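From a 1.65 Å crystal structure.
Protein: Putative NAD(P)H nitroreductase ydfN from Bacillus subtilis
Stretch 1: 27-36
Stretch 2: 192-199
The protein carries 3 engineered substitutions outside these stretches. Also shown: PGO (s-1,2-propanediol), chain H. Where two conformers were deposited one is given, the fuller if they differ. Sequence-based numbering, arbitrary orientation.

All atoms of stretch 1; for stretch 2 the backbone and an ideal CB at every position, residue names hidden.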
# COMPACT_ATOMS: atom_id res chain seq x y z
N SER B 27 -19.04 -4.05 -3.97
CA SER B 27 -19.58 -3.80 -5.31
C SER B 27 -20.77 -2.85 -5.29
O SER B 27 -21.04 -2.21 -6.30
CB SER B 27 -19.94 -5.10 -6.03
OG SER B 27 -20.87 -5.83 -5.29
N ASN B 28 -21.45 -2.78 -4.15
CA ASN B 28 -22.61 -1.92 -3.95
C ASN B 28 -22.47 -1.28 -2.60
O ASN B 28 -21.69 -1.76 -1.77
CB ASN B 28 -23.92 -2.74 -3.99
CG ASN B 28 -24.05 -3.77 -2.82
OD1 ASN B 28 -24.63 -3.49 -1.72
ND2 ASN B 28 -23.57 -5.00 -3.07
N PHE B 29 -23.22 -0.20 -2.37
CA PHE B 29 -23.43 0.30 -1.02
C PHE B 29 -24.92 0.55 -0.80
O PHE B 29 -25.65 0.82 -1.76
CB PHE B 29 -22.65 1.60 -0.79
CG PHE B 29 -21.19 1.44 -0.88
CD1 PHE B 29 -20.51 0.84 0.17
CD2 PHE B 29 -20.48 1.92 -1.96
CE1 PHE B 29 -19.13 0.70 0.15
CE2 PHE B 29 -19.14 1.75 -2.05
CZ PHE B 29 -18.43 1.17 -0.97
N LEU B 30 -25.32 0.49 0.47
CA LEU B 30 -26.67 0.72 0.94
C LEU B 30 -26.88 2.15 1.48
O LEU B 30 -26.01 2.75 2.09
CB LEU B 30 -27.04 -0.26 2.05
CG LEU B 30 -27.15 -1.74 1.68
CD1 LEU B 30 -27.27 -2.59 2.95
CD2 LEU B 30 -28.34 -2.00 0.75
N SER B 31 -28.09 2.67 1.25
CA SER B 31 -28.49 3.99 1.78
C SER B 31 -28.82 3.83 3.25
O SER B 31 -29.06 2.71 3.72
CB SER B 31 -29.68 4.57 0.96
OG SER B 31 -29.27 4.73 -0.42
N GLY B 32 -28.76 4.96 3.98
CA GLY B 32 -29.12 5.00 5.38
C GLY B 32 -28.02 4.69 6.35
O GLY B 32 -28.28 4.41 7.54
N HIS B 33 -26.77 4.81 5.87
CA HIS B 33 -25.59 4.57 6.67
C HIS B 33 -24.65 5.77 6.61
O HIS B 33 -23.51 5.69 6.14
CB HIS B 33 -24.96 3.24 6.21
CG HIS B 33 -25.89 2.09 6.40
ND1 HIS B 33 -26.06 1.47 7.62
CD2 HIS B 33 -26.78 1.52 5.56
CE1 HIS B 33 -26.96 0.52 7.51
NE2 HIS B 33 -27.42 0.53 6.26
N PRO B 34 -25.10 6.90 7.12
CA PRO B 34 -24.23 8.08 7.05
C PRO B 34 -22.97 7.83 7.84
O PRO B 34 -23.00 7.16 8.86
CB PRO B 34 -25.09 9.21 7.66
CG PRO B 34 -26.11 8.51 8.44
CD PRO B 34 -26.36 7.18 7.83
N ILE B 35 -21.87 8.38 7.34
CA ILE B 35 -20.59 8.36 8.05
C ILE B 35 -20.21 9.76 8.48
O ILE B 35 -20.48 10.71 7.75
CB ILE B 35 -19.51 7.69 7.17
CG1 ILE B 35 -18.29 7.24 8.01
CG2 ILE B 35 -19.05 8.60 6.07
CD1 ILE B 35 -17.23 6.40 7.25
N THR B 36 -19.64 9.89 9.68
CA THR B 36 -19.34 11.20 10.24
C THR B 36 -17.84 11.47 10.19
O THR B 36 -17.03 10.54 10.03
CB THR B 36 -19.83 11.30 11.68
OG1 THR B 36 -19.04 10.46 12.55
CG2 THR B 36 -21.30 10.86 11.76
N UNK B 192 -11.27 5.79 -2.96
CA UNK B 192 -11.83 4.76 -2.10
C UNK B 192 -13.22 5.17 -1.72
O UNK B 192 -13.39 6.24 -1.11
CB UNK B 192 -10.97 4.53 -0.86
N UNK B 193 -14.18 4.32 -2.03
CA UNK B 193 -15.52 4.50 -1.49
C UNK B 193 -15.63 3.76 -0.18
O UNK B 193 -15.03 2.69 0.00
CB UNK B 193 -16.59 4.02 -2.48
N UNK B 194 -16.45 4.30 0.73
CA UNK B 194 -16.69 3.68 2.02
C UNK B 194 -18.19 3.70 2.30
O UNK B 194 -18.90 4.64 1.92
CB UNK B 194 -15.91 4.39 3.13
N UNK B 195 -18.71 2.65 2.95
CA UNK B 195 -20.09 2.55 3.26
C UNK B 195 -20.42 1.20 3.82
O UNK B 195 -19.54 0.56 4.38
CB UNK B 195 -20.94 2.84 2.02
N UNK B 196 -21.68 0.79 3.69
CA UNK B 196 -22.14 -0.53 4.16
C UNK B 196 -22.66 -1.27 2.94
O UNK B 196 -23.56 -0.76 2.23
CB UNK B 196 -23.22 -0.42 5.24
N UNK B 197 -22.10 -2.44 2.69
CA UNK B 197 -22.55 -3.30 1.59
C UNK B 197 -23.57 -4.30 2.12
O UNK B 197 -23.41 -4.79 3.22
CB UNK B 197 -21.37 -4.03 0.94
N UNK B 198 -24.58 -4.65 1.33
CA UNK B 198 -25.45 -5.78 1.71
C UNK B 198 -24.69 -7.11 1.54
O UNK B 198 -24.32 -7.46 0.44
CB UNK B 198 -26.73 -5.78 0.87
N UNK B 199 -24.48 -7.81 2.65
CA UNK B 199 -23.63 -9.00 2.65
C UNK B 199 -24.28 -10.19 1.96
O UNK B 199 -23.60 -10.97 1.31
CB UNK B 199 -23.27 -9.38 4.09
C1 PGO H . -23.17 10.81 4.74
C2 PGO H . -22.39 12.11 4.97
C3 PGO H . -23.14 13.33 4.41
O1 PGO H . -22.38 9.63 4.88
O2 PGO H . -22.12 12.25 6.39

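Position 192 lies within a strand that begins earlier in the chain, and nothing of stretch 1 comes within 5.5 Å of its ideal CB; any extended residue would do. It is I192, which makes no contact.

At position 193 CA-to-CB points toward stretch 1, and the ideal CB lies a tight 3.4 Å from F29 CE2. A small or short branched side chain fits best: alanine, serine, threonine or valine. The residue is T193, chi1 43° (p), whose OG1 sits 3.2 Å from F29 CE2, near the plane of the ring at its edge.

Position 194 points away, yet its ideal CB is 4.8 Å from I35 CD1, a methyl that offers only apolar contact. Leucine, valine, isoleucine or methionine would answer it. I194, with both chi angles t, brings its CD1 to 3.6 Å from I35 CD1, while its backbone O lies over one face of the F29 ring.

Position 195 is the most restrictive. Its ideal CB would stand 2.8 Å from F29 CD1, a clash, and phi/psi of 172/-156 is an extreme of the extended region that glycine reaches most easily. G195 leaves that space to the ring, with its N 3.4 Å from F29 CE1.

At position 196 the backbone O accepts a hydrogen bond from L30 N (2.8 Å, 160°), whatever the side chain. The ideal CB is 3.8 Å from H33 CG, so a side chain with aliphatic length suits: lysine, arginine, glutamine, methionine or leucine. K196 places CB over the face of the H33 imidazole, 4.0 Å from the ring centroid and 17° off its normal, a CH-pi contact. A water links K196 NZ (2.8 Å) to H33 ND1 (2.9 Å); another joins K196 N (2.9 Å) to L30 O (2.7 Å).

Position 197 points sideways, but the amide N of S27 and of N28 and the hydroxyl of S27 lie within reach of a longer side chain. An acceptor is wanted; glutamate or glutamine would serve. E197, extended through chi1 and chi2, takes three hydrogen bonds on OE2: from S27 N (2.8 Å), S27 OG (3.1 Å) and N28 N (3.3 Å).

At position 198 the backbone N donates to N28 OD1 (3.3 Å, 161°), a bond open to any residue except proline. The ideal CB is 3.9 Å from L30 CD1, compatible with many side chains. K198 packs its CB there, and its end leads away.

Position 199 points away, unconstrained by stretch 1; T199 makes no contact.

Stretch 2 (192-199) ITIGKEKT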
# COMPACT_ATOMS: atom_id res chain seq x y z
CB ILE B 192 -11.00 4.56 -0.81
CG1 ILE B 192 -9.53 4.22 -1.17
CG2 ILE B 192 -11.62 3.44 0.05
CD1 ILE B 192 -8.58 4.22 0.05
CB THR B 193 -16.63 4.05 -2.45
OG1 THR B 193 -16.30 2.82 -3.07
CG2 THR B 193 -16.87 5.09 -3.50
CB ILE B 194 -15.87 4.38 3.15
CG1 ILE B 194 -16.04 3.63 4.46
CG2 ILE B 194 -16.29 5.89 3.29
CD1 ILE B 194 -15.08 4.07 5.53
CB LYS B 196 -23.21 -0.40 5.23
CG LYS B 196 -22.79 0.35 6.51
CD LYS B 196 -21.66 -0.30 7.32
CE LYS B 196 -21.36 0.51 8.63
NZ LYS B 196 -22.36 0.40 9.71
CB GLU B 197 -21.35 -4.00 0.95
CG GLU B 197 -21.73 -4.98 -0.12
CD GLU B 197 -20.60 -5.41 -0.99
OE1 GLU B 197 -19.60 -5.90 -0.44
OE2 GLU B 197 -20.75 -5.33 -2.23
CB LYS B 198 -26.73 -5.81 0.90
CG LYS B 198 -27.66 -6.92 1.35
CD LYS B 198 -29.05 -6.80 0.75
CE LYS B 198 -30.01 -7.62 1.58
NZ LYS B 198 -31.16 -8.13 0.82
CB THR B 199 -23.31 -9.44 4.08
OG1 THR B 199 -22.93 -8.31 4.86
CG2 THR B 199 -22.15 -10.47 4.07
O HOH W 1 -23.34 2.87 2.57
O HOH W 2 -24.31 2.36 9.80
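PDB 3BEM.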